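Local coordinates for exotoxin type A (Streptococcus pyogenes phage T12, PDB 1FNU), which acts as a secreted superantigen toxin and, like its relatives, probably links MHC class II molecules to T-cell receptors so that T cells are overstimulated, at residues 10-15 with 185-190; 19-24 with 158-163; 35-40 with 70-75; 43-48 with 57-62. All blocks are in the same frame, centred on the assembly; numbering follows the deposited sequence.

The four contacts fall into two well-separated pairs. Contacts 1 and 2, with centres about 12 Å apart, fasten the N-terminal loop and helix 19-26 onto loops of the beta-grasp domain, and they meet where the Tyr160 hydroxyl reaches the carbonyl of Phe186. Contacts 3 and 4, centres about 9 Å apart, both reach one sheet of the OB-fold domain, and the backbone of Val38 and Asp39 pairs with Ile47 between them. Contact 3 lies across the chain's centre from contacts 1 and 2, its centre about 35 Å from that of contact 1. Along the chain the contacts are nested, 4 inside 3, 3 inside 2 and 2 inside 1, so long-range closures surround a more local pair.

Contact 1: 10-15 with 185-190; sequences HRSSLV and DFFPEP
His10 is gripped by the 185-190 loop from its backbone to its ring. Its side chain sets off toward the loop; CG is anti to the carbonyl carbon (chi1 -65°). CB lies beside the carbonyl oxygens of Phe187 and Pro188, and CG comes under Asp185 OD2, which sits over one face of the imidazole at 3.3 Å from that carbon. ND1 donates to Phe187 O at 2.6 Å, an acceptor only 7° out of the ring plane. On the other branch CD2 lies 3.9 Å from Asp185 OD2. CE1 reaches past Phe187 O toward Glu189 N, NE2 comes last, and Glu189 CA approaches the ring face opposite Asp185. The His10 side chain also packs on Gln65 of the second subunit.

Through its syn lone pair Asp185 OD2 accepts a hydrogen bond from His10 N at 3.0 Å, and OD1 takes one from Phe187 N at 2.9 Å to close an Asx turn. Phe187 in turn offers a ring face to Ser12 CB, a CH-pi contact 3.5 Å from the ring centroid. Val15 CG1 packs on Pro188 CG at 3.7 Å, and a water joins Arg11 O to Pro188 O.

Donation from ND1 means that this nitrogen carries a hydrogen, and the carboxylate oxygen over the ring would probably favour any positive charge there. The N-terminal loop is held to the beta-grasp domain by directional polar bonds backed by apolar packing.

Contact 2: 19-24 with 158-163; sequences QNIYFL and QLYTNG
Tyr22 lays its ring against the Thr161-Asn162 peptide. CG stands anti to the backbone N (chi1 168°), and the ring lies against the passing loop. Asn162 N lies 3.7 Å above the ring plane, over its centre, with Thr161 C over the same face. At the root of the side chain, Thr161 O presses on Tyr22 CB at 3.2 Å.

One residue back, Ile21 uses its CG2 branch, the one anti to the backbone N, to touch Tyr160. That methyl sits over the ring 3.5 Å from the centroid, 24° off the normal and displaced toward CE1 and CZ, while Leu159 CG backs the opposite face.

Asn162, the centre of an inverse gamma turn, completes the contact. Its OD1 approaches Gln19 CB at 3.2 Å and lies 3.9 Å from Phe23 CE2. Phe23 itself has Tyr22 CD2 over its ring centre and makes a cation-pi contact with Arg95 of the third subunit.

Across these two segments, which join helix 19-26 to a loop of the beta-grasp domain, a CH-pi contact is combined with aromatic and peptide surfaces lying against each other. This chemistry is consistent with packing as the main source of cohesion, while the Tyr160 hydroxyl finds its hydrogen-bond partner just beyond the contact, in Phe186 O.

Contact 3: 35-40 with 70-75; sequences VKSVDQ and LFKDKN. With CD (cadmium ion), chain F.
Val35 and Asn75 meet backbone to backbone where strand 30-36 runs out beside the start of strand 75-80, and Asn75 CA points a C-H toward Val35 O at 3.4 Å. Before that, helix 65-72 ends in a turn in which Lys74 N bonds to Phe71 O at 2.9 Å. A water bridges the two backbones, accepting from Ser37 N and donating to Phe71 O and Lys74 O.

Ser37 points its OG at Lys72 O. The modelled 2.4 Å between these two atoms is too short to be taken literally. Lys36, with CG anti to the backbone N (chi1 -160°), lays CG beside Lys74 O at 3.5 Å. Farther on, Asp39 OD2 binds a cadmium ion, modelled at 1.9 Å, short for cadmium, and three waters are also bound to the metal.

Within the OB-fold domain the contact joins strand 30-36 and the loop after it to the end of helix 65-72. Val38 and Asp39 form a classic beta bulge opposite Ile47 of strand 45-48, while Phe71 turns from the helix onto strands 75-80 and 96-105.

Contact 4: 43-48 with 57-62; sequences SHDLIY and KLKTEL
Tyr48 and Leu58 form the hydrogen-bonded pair nearest the turn in a beta hairpin of the OB-fold domain, built from strands 45-48 and 57-61. The Tyr48 N to Leu58 O bond is 2.7 Å long and the return bond, from Leu58 N to Tyr48 O, 3.0 Å. The Tyr48 side chain is on the face it shares with Leu46, Leu58 and Thr60; its CG is anti to the carbonyl carbon (chi1 -68°). There CE1 touches Thr60 CG2 at 4.0 Å, and the Tyr48 side chain packs on Val76 and Ile78 of strand 75-80. Leu46 and Thr60 form a second hydrogen-bonded pair.

At the other end Leu62 N donates to His44 O at 2.9 Å, nearly along the C=O axis. The side chain of Leu62 meets Leu46, CD1 to CD1, and also packs on Met67 of helix 65-72.

His44 lies alongside Glu61, both side chains pointing the same way. His44 CG sits between backbone N and carbonyl carbon (chi1 60°). NE2 makes a weak hydrogen bond to Glu61 OE1, 3.4 Å away, and the residue packs on Glu189 of the second subunit.

Glu61 is engaged through its other oxygen as well. On the face of Asp45 and Ile47, Lys59 NZ forms a salt bridge with Glu61 OE2 at 3.0 Å, approaching from above the carboxylate plane, 42° out of it.

Contact 1: 10-15 with 185-190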
loop_
_atom_site.group_PDB
_atom_site.type_symbol
_atom_site.label_atom_id
_atom_site.label_comp_id
_atom_site.label_asym_id
_atom_site.label_seq_id
_atom_site.Cartn_x
_atom_site.Cartn_y
_atom_site.Cartn_z
ATOM N N HIS A 10 9.488 -9.282 26.092
ATOM C CA HIS A 10 8.722 -10.044 25.089
ATOM C C HIS A 10 9.345 -11.437 24.981
ATOM O O HIS A 10 10.553 -11.577 24.823
ATOM C CB HIS A 10 8.793 -9.331 23.717
ATOM C CG HIS A 10 8.142 -7.982 23.683
ATOM N ND1 HIS A 10 8.416 -7.051 22.702
ATOM C CD2 HIS A 10 7.127 -7.455 24.415
ATOM C CE1 HIS A 10 7.600 -6.011 22.824
ATOM N NE2 HIS A 10 6.806 -6.231 23.855
ATOM N N ARG A 11 8.507 -12.466 25.067
ATOM C CA ARG A 11 8.972 -13.854 24.981
ATOM C C ARG A 11 9.023 -14.212 23.511
ATOM O O ARG A 11 8.012 -14.035 22.789
ATOM C CB ARG A 11 7.989 -14.787 25.740
ATOM C CG ARG A 11 7.940 -14.675 27.363
ATOM C CD ARG A 11 6.675 -15.452 27.961
ATOM N NE ARG A 11 6.632 -16.703 27.191
ATOM C CZ ARG A 11 5.583 -17.512 26.963
ATOM N NH1 ARG A 11 4.355 -17.281 27.442
ATOM N NH2 ARG A 11 5.787 -18.537 26.147
ATOM N N SER A 12 10.177 -14.684 23.050
ATOM C CA SER A 12 10.344 -15.061 21.618
ATOM C C SER A 12 9.453 -16.225 21.156
ATOM O O SER A 12 9.106 -16.308 19.987
ATOM C CB SER A 12 11.799 -15.477 21.298
ATOM O OG SER A 12 12.140 -16.742 21.900
ATOM N N SER A 13 9.105 -17.118 22.085
ATOM C CA SER A 13 8.320 -18.315 21.718
ATOM C C SER A 13 6.855 -18.016 21.387
ATOM O O SER A 13 6.205 -18.862 20.878
ATOM C CB SER A 13 8.453 -19.399 22.799
ATOM O OG SER A 13 7.972 -18.922 24.024
ATOM N N LEU A 14 6.392 -16.793 21.650
ATOM C CA LEU A 14 5.050 -16.354 21.315
ATOM C C LEU A 14 5.052 -15.723 19.892
ATOM O O LEU A 14 4.034 -15.759 19.171
ATOM C CB LEU A 14 4.559 -15.285 22.300
ATOM C CG LEU A 14 4.240 -15.667 23.771
ATOM C CD1 LEU A 14 3.884 -14.468 24.677
ATOM C CD2 LEU A 14 3.106 -16.673 23.781
ATOM N N VAL A 15 6.200 -15.188 19.467
ATOM C CA VAL A 15 6.309 -14.542 18.156
ATOM C C VAL A 15 5.974 -15.406 16.909
ATOM O O VAL A 15 6.498 -16.483 16.676
ATOM C CB VAL A 15 7.732 -13.927 17.977
ATOM C CG1 VAL A 15 7.790 -13.058 16.694
ATOM C CG2 VAL A 15 8.108 -13.088 19.208
ATOM N N ASP A 185 14.446 -4.225 23.652
ATOM C CA ASP A 185 13.982 -5.623 23.693
ATOM C C ASP A 185 14.424 -6.360 22.400
ATOM O O ASP A 185 14.107 -5.900 21.293
ATOM C CB ASP A 185 12.466 -5.651 23.772
ATOM C CG ASP A 185 11.970 -6.947 24.268
ATOM O OD1 ASP A 185 12.626 -7.962 23.891
ATOM O OD2 ASP A 185 10.964 -6.962 25.007
ATOM N N PHE A 186 15.176 -7.450 22.514
ATOM C CA PHE A 186 15.585 -8.191 21.334
ATOM C C PHE A 186 14.396 -8.806 20.599
ATOM O O PHE A 186 14.527 -9.200 19.460
ATOM C CB PHE A 186 16.582 -9.313 21.642
ATOM C CG PHE A 186 18.011 -8.848 21.945
ATOM C CD1 PHE A 186 18.436 -7.563 21.647
ATOM C CD2 PHE A 186 18.955 -9.758 22.408
ATOM C CE1 PHE A 186 19.765 -7.165 21.782
ATOM C CE2 PHE A 186 20.334 -9.378 22.556
ATOM C CZ PHE A 186 20.731 -8.058 22.234
ATOM N N PHE A 187 13.249 -8.880 21.260
ATOM C CA PHE A 187 12.087 -9.512 20.669
ATOM C C PHE A 187 10.866 -8.614 20.534
ATOM O O PHE A 187 10.560 -7.816 21.411
ATOM C CB PHE A 187 11.726 -10.787 21.485
ATOM C CG PHE A 187 12.813 -11.804 21.504
ATOM C CD1 PHE A 187 13.182 -12.472 20.344
ATOM C CD2 PHE A 187 13.519 -12.057 22.646
ATOM C CE1 PHE A 187 14.280 -13.396 20.306
ATOM C CE2 PHE A 187 14.638 -12.991 22.634
ATOM C CZ PHE A 187 15.007 -13.644 21.466
ATOM N N PRO A 188 10.124 -8.763 19.408
ATOM C CA PRO A 188 8.922 -8.010 19.092
ATOM C C PRO A 188 7.696 -8.578 19.817
ATOM O O PRO A 188 7.782 -9.647 20.431
ATOM C CB PRO A 188 8.781 -8.257 17.574
ATOM C CG PRO A 188 9.116 -9.707 17.475
ATOM C CD PRO A 188 10.472 -9.647 18.265
ATOM N N GLU A 189 6.547 -7.881 19.697
ATOM C CA GLU A 189 5.280 -8.415 20.202
ATOM C C GLU A 189 4.967 -9.656 19.280
ATOM O O GLU A 189 5.584 -9.828 18.197
ATOM C CB GLU A 189 4.138 -7.386 20.169
ATOM C CG GLU A 189 3.910 -6.720 18.878
ATOM C CD GLU A 189 2.661 -5.869 18.892
ATOM O OE1 GLU A 189 2.166 -5.472 19.993
ATOM O OE2 GLU A 189 2.174 -5.615 17.768
ATOM N N PRO A 190 3.992 -10.517 19.683
ATOM C CA PRO A 190 3.667 -11.717 18.912
ATOM C C PRO A 190 3.374 -11.566 17.427
ATOM O O PRO A 190 3.969 -12.253 16.622
ATOM C CB PRO A 190 2.544 -12.335 19.764
ATOM C CG PRO A 190 2.904 -11.909 21.147
ATOM C CD PRO A 190 3.084 -10.425 20.833
HETATM O O HOH W 1 13.007 -10.246 25.602
HETATM O O HOH W 2 6.354 -11.790 21.965
#

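Contact 2: 19-24 with 158-163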
loop_
_atom_site.group_PDB
_atom_site.type_symbol
_atom_site.label_atom_id
_atom_site.label_comp_id
_atom_site.label_asym_id
_atom_site.label_seq_id
_atom_site.Cartn_x
_atom_site.Cartn_y
_atom_site.Cartn_z
ATOM N N GLN A 19 11.483 -15.205 12.009
ATOM C CA GLN A 19 12.466 -15.150 10.969
ATOM C C GLN A 19 12.645 -13.686 10.434
ATOM O O GLN A 19 13.735 -13.350 9.984
ATOM C CB GLN A 19 12.103 -16.094 9.786
ATOM C CG GLN A 19 10.914 -15.550 8.955
ATOM C CD GLN A 19 9.611 -16.145 9.429
ATOM O OE1 GLN A 19 9.537 -16.727 10.521
ATOM N NE2 GLN A 19 8.567 -16.018 8.612
ATOM N N ASN A 20 11.572 -12.874 10.485
ATOM C CA ASN A 20 11.599 -11.467 10.008
ATOM C C ASN A 20 12.474 -10.542 10.885
ATOM O O ASN A 20 12.854 -9.484 10.413
ATOM C CB ASN A 20 10.165 -10.872 9.826
ATOM C CG ASN A 20 9.403 -11.592 8.694
ATOM O OD1 ASN A 20 10.031 -12.179 7.839
ATOM N ND2 ASN A 20 8.080 -11.551 8.706
ATOM N N ILE A 21 12.793 -10.961 12.127
ATOM C CA ILE A 21 13.765 -10.223 12.979
ATOM C C ILE A 21 15.120 -10.817 12.511
ATOM O O ILE A 21 16.069 -10.089 12.255
ATOM C CB ILE A 21 13.544 -10.501 14.457
ATOM C CG1 ILE A 21 12.167 -10.006 14.879
ATOM C CG2 ILE A 21 14.665 -9.823 15.337
ATOM C CD1 ILE A 21 11.950 -8.464 14.735
ATOM N N TYR A 22 15.191 -12.135 12.363
ATOM C CA TYR A 22 16.400 -12.807 11.862
ATOM C C TYR A 22 16.988 -12.157 10.564
ATOM O O TYR A 22 18.201 -11.927 10.462
ATOM C CB TYR A 22 16.145 -14.327 11.555
ATOM C CG TYR A 22 17.289 -15.017 10.746
ATOM C CD1 TYR A 22 18.548 -15.331 11.339
ATOM C CD2 TYR A 22 17.141 -15.294 9.374
ATOM C CE1 TYR A 22 19.574 -15.876 10.615
ATOM C CE2 TYR A 22 18.214 -15.858 8.610
ATOM C CZ TYR A 22 19.420 -16.143 9.238
ATOM O OH TYR A 22 20.478 -16.735 8.525
ATOM N N PHE A 23 16.159 -11.918 9.535
ATOM C CA PHE A 23 16.741 -11.378 8.305
ATOM C C PHE A 23 17.249 -9.913 8.435
ATOM O O PHE A 23 18.115 -9.528 7.666
ATOM C CB PHE A 23 15.721 -11.537 7.136
ATOM C CG PHE A 23 15.556 -12.962 6.659
ATOM C CD1 PHE A 23 16.546 -13.539 5.852
ATOM C CD2 PHE A 23 14.374 -13.701 6.971
ATOM C CE1 PHE A 23 16.388 -14.840 5.325
ATOM C CE2 PHE A 23 14.180 -14.987 6.486
ATOM C CZ PHE A 23 15.196 -15.583 5.642
ATOM N N LEU A 24 16.743 -9.167 9.413
ATOM C CA LEU A 24 17.140 -7.781 9.660
ATOM C C LEU A 24 18.581 -7.763 10.247
ATOM O O LEU A 24 19.417 -6.956 9.878
ATOM C CB LEU A 24 16.217 -7.120 10.700
ATOM C CG LEU A 24 14.711 -6.862 10.461
ATOM C CD1 LEU A 24 14.039 -6.261 11.728
ATOM C CD2 LEU A 24 14.552 -5.983 9.166
ATOM N N GLN A 158 23.491 -18.197 18.068
ATOM C CA GLN A 158 22.121 -18.514 17.816
ATOM C C GLN A 158 21.051 -17.569 18.312
ATOM O O GLN A 158 19.959 -18.045 18.625
ATOM C CB GLN A 158 21.806 -19.862 18.428
ATOM C CG GLN A 158 22.088 -20.932 17.483
ATOM C CD GLN A 158 23.130 -21.813 18.044
ATOM O OE1 GLN A 158 22.863 -23.034 18.338
ATOM N NE2 GLN A 158 24.356 -21.251 18.220
ATOM N N LEU A 159 21.315 -16.266 18.361
ATOM C CA LEU A 159 20.315 -15.326 18.885
ATOM C C LEU A 159 19.052 -15.382 18.029
ATOM O O LEU A 159 17.952 -15.313 18.551
ATOM C CB LEU A 159 20.871 -13.870 18.931
ATOM C CG LEU A 159 19.860 -12.749 19.218
ATOM C CD1 LEU A 159 19.069 -13.068 20.442
ATOM C CD2 LEU A 159 20.543 -11.397 19.399
ATOM N N TYR A 160 19.232 -15.422 16.723
ATOM C CA TYR A 160 18.093 -15.521 15.791
ATOM C C TYR A 160 18.405 -16.633 14.757
ATOM O O TYR A 160 19.602 -16.971 14.499
ATOM C CB TYR A 160 17.840 -14.167 15.043
ATOM C CG TYR A 160 17.548 -12.919 15.897
ATOM C CD1 TYR A 160 16.477 -12.868 16.781
ATOM C CD2 TYR A 160 18.373 -11.780 15.832
ATOM C CE1 TYR A 160 16.232 -11.754 17.564
ATOM C CE2 TYR A 160 18.115 -10.638 16.633
ATOM C CZ TYR A 160 17.042 -10.631 17.491
ATOM O OH TYR A 160 16.754 -9.544 18.280
ATOM N N THR A 161 17.360 -17.244 14.194
ATOM C CA THR A 161 17.576 -18.210 13.133
ATOM C C THR A 161 16.391 -18.013 12.183
ATOM O O THR A 161 15.478 -17.304 12.476
ATOM C CB THR A 161 17.513 -19.726 13.577
ATOM O OG1 THR A 161 16.169 -20.040 13.874
ATOM C CG2 THR A 161 18.374 -20.078 14.865
ATOM N N ASN A 162 16.419 -18.674 11.044
ATOM C CA ASN A 162 15.280 -18.629 10.156
ATOM C C ASN A 162 14.339 -19.655 10.885
ATOM O O ASN A 162 14.179 -20.798 10.472
ATOM C CB ASN A 162 15.684 -19.122 8.767
ATOM C CG ASN A 162 14.541 -19.052 7.794
ATOM O OD1 ASN A 162 13.535 -18.436 8.076
ATOM N ND2 ASN A 162 14.697 -19.673 6.635
ATOM N N GLY A 163 13.724 -19.209 11.964
ATOM C CA GLY A 163 12.924 -20.080 12.799
ATOM C C GLY A 163 12.974 -19.563 14.228
ATOM O O GLY A 163 13.135 -18.363 14.403
#

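Contact 3: 35-40 with 70-75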
loop_
_atom_site.group_PDB
_atom_site.type_symbol
_atom_site.label_atom_id
_atom_site.label_comp_id
_atom_site.label_asym_id
_atom_site.label_seq_id
_atom_site.Cartn_x
_atom_site.Cartn_y
_atom_site.Cartn_z
ATOM N N VAL A 35 27.034 12.144 3.131
ATOM C CA VAL A 35 25.969 12.360 2.184
ATOM C C VAL A 35 25.050 13.384 2.771
ATOM O O VAL A 35 25.024 13.616 3.959
ATOM C CB VAL A 35 25.191 11.069 1.815
ATOM C CG1 VAL A 35 26.135 10.128 1.059
ATOM C CG2 VAL A 35 24.612 10.371 3.140
ATOM N N LYS A 36 24.281 14.001 1.897
ATOM C CA LYS A 36 23.390 15.068 2.287
ATOM C C LYS A 36 21.945 14.824 1.800
ATOM O O LYS A 36 21.708 14.591 0.610
ATOM C CB LYS A 36 23.936 16.375 1.713
ATOM C CG LYS A 36 23.423 17.651 2.400
ATOM C CD LYS A 36 22.211 18.202 1.586
ATOM C CE LYS A 36 22.592 18.222 0.085
ATOM N NZ LYS A 36 21.425 17.709 -0.715
ATOM N N SER A 37 20.990 14.967 2.717
ATOM C CA SER A 37 19.619 14.697 2.399
ATOM C C SER A 37 19.363 15.393 1.093
ATOM O O SER A 37 20.168 16.265 0.688
ATOM C CB SER A 37 18.648 15.209 3.504
ATOM O OG SER A 37 18.536 16.639 3.579
ATOM N N VAL A 38 18.279 15.005 0.435
ATOM C CA VAL A 38 17.891 15.579 -0.864
ATOM C C VAL A 38 16.405 15.930 -0.924
ATOM O O VAL A 38 15.951 16.721 -1.787
ATOM C CB VAL A 38 18.215 14.583 -2.067
ATOM C CG1 VAL A 38 19.781 14.362 -2.246
ATOM C CG2 VAL A 38 17.506 13.240 -1.856
ATOM N N ASP A 39 15.637 15.429 0.020
ATOM C CA ASP A 39 14.220 15.687 -0.071
ATOM C C ASP A 39 13.606 15.048 1.199
ATOM O O ASP A 39 14.314 14.576 2.086
ATOM C CB ASP A 39 13.701 15.019 -1.379
ATOM C CG ASP A 39 12.460 15.709 -1.952
ATOM O OD1 ASP A 39 11.753 16.399 -1.182
ATOM O OD2 ASP A 39 12.165 15.547 -3.176
ATOM N N GLN A 40 12.278 15.065 1.261
ATOM C CA GLN A 40 11.578 14.482 2.393
ATOM C C GLN A 40 10.119 14.290 1.981
ATOM O O GLN A 40 9.599 15.022 1.100
ATOM C CB GLN A 40 11.769 15.359 3.660
ATOM C CG GLN A 40 10.757 16.402 4.026
ATOM C CD GLN A 40 11.329 17.329 5.146
ATOM O OE1 GLN A 40 11.902 16.879 6.192
ATOM N NE2 GLN A 40 11.168 18.604 4.933
ATOM N N LEU A 70 17.215 19.446 11.759
ATOM C CA LEU A 70 18.585 19.619 12.331
ATOM C C LEU A 70 19.624 19.033 11.345
ATOM O O LEU A 70 20.677 19.641 11.112
ATOM C CB LEU A 70 18.764 18.892 13.689
ATOM C CG LEU A 70 19.746 19.397 14.791
ATOM C CD1 LEU A 70 20.254 18.145 15.491
ATOM C CD2 LEU A 70 20.954 20.270 14.327
ATOM N N PHE A 71 19.308 17.866 10.750
ATOM C CA PHE A 71 20.227 17.205 9.825
ATOM C C PHE A 71 19.973 17.440 8.389
ATOM O O PHE A 71 20.829 17.088 7.559
ATOM C CB PHE A 71 20.200 15.703 10.054
ATOM C CG PHE A 71 20.802 15.310 11.357
ATOM C CD1 PHE A 71 22.187 15.393 11.535
ATOM C CD2 PHE A 71 20.002 14.887 12.430
ATOM C CE1 PHE A 71 22.742 15.046 12.742
ATOM C CE2 PHE A 71 20.597 14.544 13.660
ATOM C CZ PHE A 71 21.947 14.620 13.795
ATOM N N LYS A 72 18.821 18.033 8.077
ATOM C CA LYS A 72 18.472 18.260 6.685
ATOM C C LYS A 72 19.599 18.725 5.754
ATOM O O LYS A 72 19.923 18.162 4.728
ATOM C CB LYS A 72 17.309 19.262 6.614
ATOM C CG LYS A 72 16.989 19.623 5.205
ATOM C CD LYS A 72 15.568 20.113 5.095
ATOM C CE LYS A 72 15.378 20.849 3.779
ATOM N NZ LYS A 72 16.218 22.152 3.716
ATOM N N ASP A 73 20.194 19.824 6.098
ATOM C CA ASP A 73 21.276 20.301 5.236
ATOM C C ASP A 73 22.636 19.882 5.574
ATOM O O ASP A 73 23.557 20.424 5.004
ATOM C CB ASP A 73 21.248 21.818 5.215
ATOM C CG ASP A 73 19.982 22.316 4.575
ATOM O OD1 ASP A 73 19.554 21.636 3.593
ATOM O OD2 ASP A 73 19.405 23.342 5.022
ATOM N N LYS A 74 22.781 18.947 6.494
ATOM C CA LYS A 74 24.071 18.494 6.947
ATOM C C LYS A 74 24.731 17.301 6.230
ATOM O O LYS A 74 24.007 16.447 5.661
ATOM C CB LYS A 74 23.972 18.190 8.446
ATOM C CG LYS A 74 23.965 19.387 9.360
ATOM C CD LYS A 74 23.023 20.496 8.863
ATOM C CE LYS A 74 22.889 21.661 9.848
ATOM N NZ LYS A 74 22.369 22.891 9.099
ATOM N N ASN A 75 26.087 17.245 6.192
ATOM C CA ASN A 75 26.701 16.069 5.578
ATOM C C ASN A 75 26.682 15.081 6.759
ATOM O O ASN A 75 27.146 15.401 7.869
ATOM C CB ASN A 75 28.128 16.320 5.082
ATOM C CG ASN A 75 28.198 17.502 4.073
ATOM O OD1 ASN A 75 27.684 17.430 2.934
ATOM N ND2 ASN A 75 28.803 18.610 4.521
HETATM CD CD CD F . 11.700 14.144 -4.438
HETATM O O HOH W 3 21.710 15.274 5.725
HETATM O O HOH W 4 12.365 11.854 -4.042
HETATM O O HOH W 5 12.364 14.978 -7.026
HETATM O O HOH W 6 9.380 14.094 -3.599
#

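Contact 4: 43-48 with 57-62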
loop_
_atom_site.group_PDB
_atom_site.type_symbol
_atom_site.label_atom_id
_atom_site.label_comp_id
_atom_site.label_asym_id
_atom_site.label_seq_id
_atom_site.Cartn_x
_atom_site.Cartn_y
_atom_site.Cartn_z
ATOM N N SER A 43 7.405 15.829 7.268
ATOM C CA SER A 43 8.369 16.688 7.958
ATOM C C SER A 43 9.406 15.990 8.868
ATOM O O SER A 43 10.456 16.576 9.162
ATOM C CB SER A 43 7.597 17.721 8.788
ATOM O OG SER A 43 6.762 18.453 7.932
ATOM N N HIS A 44 9.148 14.751 9.304
ATOM C CA HIS A 44 10.093 14.158 10.252
ATOM C C HIS A 44 11.045 13.167 9.650
ATOM O O HIS A 44 11.736 12.464 10.368
ATOM C CB HIS A 44 9.372 13.478 11.415
ATOM C CG HIS A 44 8.444 12.362 10.999
ATOM N ND1 HIS A 44 7.103 12.537 10.820
ATOM C CD2 HIS A 44 8.697 11.086 10.636
ATOM C CE1 HIS A 44 6.557 11.418 10.364
ATOM N NE2 HIS A 44 7.509 10.519 10.243
ATOM N N ASP A 45 11.040 13.095 8.329
ATOM C CA ASP A 45 11.933 12.204 7.661
ATOM C C ASP A 45 12.882 12.946 6.751
ATOM O O ASP A 45 12.684 14.143 6.507
ATOM C CB ASP A 45 11.145 11.096 6.862
ATOM C CG ASP A 45 10.362 11.616 5.598
ATOM O OD1 ASP A 45 10.922 12.243 4.651
ATOM O OD2 ASP A 45 9.130 11.320 5.493
ATOM N N LEU A 46 13.944 12.235 6.298
ATOM C CA LEU A 46 14.880 12.782 5.278
ATOM C C LEU A 46 15.165 11.580 4.295
ATOM O O LEU A 46 15.281 10.450 4.723
ATOM C CB LEU A 46 16.209 13.330 5.891
ATOM C CG LEU A 46 16.140 14.592 6.824
ATOM C CD1 LEU A 46 17.495 14.736 7.594
ATOM C CD2 LEU A 46 15.722 15.835 5.910
ATOM N N ILE A 47 15.240 11.879 3.000
ATOM C CA ILE A 47 15.439 10.945 1.898
ATOM C C ILE A 47 16.781 11.272 1.341
ATOM O O ILE A 47 17.142 12.458 1.224
ATOM C CB ILE A 47 14.379 11.200 0.816
ATOM C CG1 ILE A 47 13.012 10.894 1.411
ATOM C CG2 ILE A 47 14.659 10.422 -0.450
ATOM C CD1 ILE A 47 11.918 11.114 0.381
ATOM N N TYR A 48 17.521 10.227 1.012
ATOM C CA TYR A 48 18.897 10.324 0.520
ATOM C C TYR A 48 19.025 9.581 -0.783
ATOM O O TYR A 48 18.463 8.498 -0.977
ATOM C CB TYR A 48 19.942 9.789 1.533
ATOM C CG TYR A 48 20.113 10.621 2.823
ATOM C CD1 TYR A 48 19.123 10.618 3.834
ATOM C CD2 TYR A 48 21.221 11.467 2.993
ATOM C CE1 TYR A 48 19.249 11.450 4.985
ATOM C CE2 TYR A 48 21.348 12.293 4.130
ATOM C CZ TYR A 48 20.376 12.290 5.111
ATOM O OH TYR A 48 20.533 13.152 6.190
ATOM N N LYS A 57 17.192 4.611 -3.314
ATOM C CA LYS A 57 16.584 5.746 -2.645
ATOM C C LYS A 57 16.431 5.232 -1.200
ATOM O O LYS A 57 15.955 4.105 -0.995
ATOM C CB LYS A 57 15.221 6.061 -3.271
ATOM C CG LYS A 57 15.361 6.642 -4.706
ATOM C CD LYS A 57 16.072 8.035 -4.668
ATOM C CE LYS A 57 16.524 8.497 -6.098
ATOM N NZ LYS A 57 17.191 9.876 -6.003
ATOM N N LEU A 58 16.880 6.004 -0.226
ATOM C CA LEU A 58 16.808 5.580 1.168
ATOM C C LEU A 58 16.131 6.624 1.980
ATOM O O LEU A 58 16.434 7.860 1.871
ATOM C CB LEU A 58 18.230 5.322 1.730
ATOM C CG LEU A 58 18.473 5.192 3.292
ATOM C CD1 LEU A 58 17.718 4.000 3.831
ATOM C CD2 LEU A 58 19.998 4.988 3.644
ATOM N N LYS A 59 15.237 6.173 2.840
ATOM C CA LYS A 59 14.563 7.142 3.704
ATOM C C LYS A 59 14.789 6.808 5.189
ATOM O O LYS A 59 14.755 5.645 5.585
ATOM C CB LYS A 59 13.028 7.159 3.463
ATOM C CG LYS A 59 12.341 8.167 4.333
ATOM C CD LYS A 59 10.799 7.967 4.306
ATOM C CE LYS A 59 10.309 6.854 5.247
ATOM N NZ LYS A 59 8.858 6.948 5.456
ATOM N N THR A 60 15.112 7.842 5.989
ATOM C CA THR A 60 15.188 7.697 7.443
ATOM C C THR A 60 14.191 8.568 8.159
ATOM O O THR A 60 14.043 9.783 7.837
ATOM C CB THR A 60 16.547 7.997 8.071
ATOM O OG1 THR A 60 16.389 7.879 9.479
ATOM C CG2 THR A 60 17.075 9.472 7.708
ATOM N N GLU A 61 13.493 7.955 9.128
ATOM C CA GLU A 61 12.511 8.639 9.900
ATOM C C GLU A 61 13.130 8.917 11.218
ATOM O O GLU A 61 13.482 7.999 11.913
ATOM C CB GLU A 61 11.226 7.804 10.132
ATOM C CG GLU A 61 10.271 7.836 8.969
ATOM C CD GLU A 61 9.045 6.937 9.244
ATOM O OE1 GLU A 61 8.375 7.187 10.338
ATOM O OE2 GLU A 61 8.837 6.033 8.340
ATOM N N LEU A 62 13.167 10.203 11.573
ATOM C CA LEU A 62 13.730 10.652 12.825
ATOM C C LEU A 62 12.624 10.922 13.856
ATOM O O LEU A 62 11.464 10.662 13.654
ATOM C CB LEU A 62 14.623 11.882 12.553
ATOM C CG LEU A 62 15.780 11.380 11.654
ATOM C CD1 LEU A 62 16.256 12.436 10.685
ATOM C CD2 LEU A 62 16.941 10.839 12.551
HETATM O O HOH W 7 8.100 9.306 6.368
#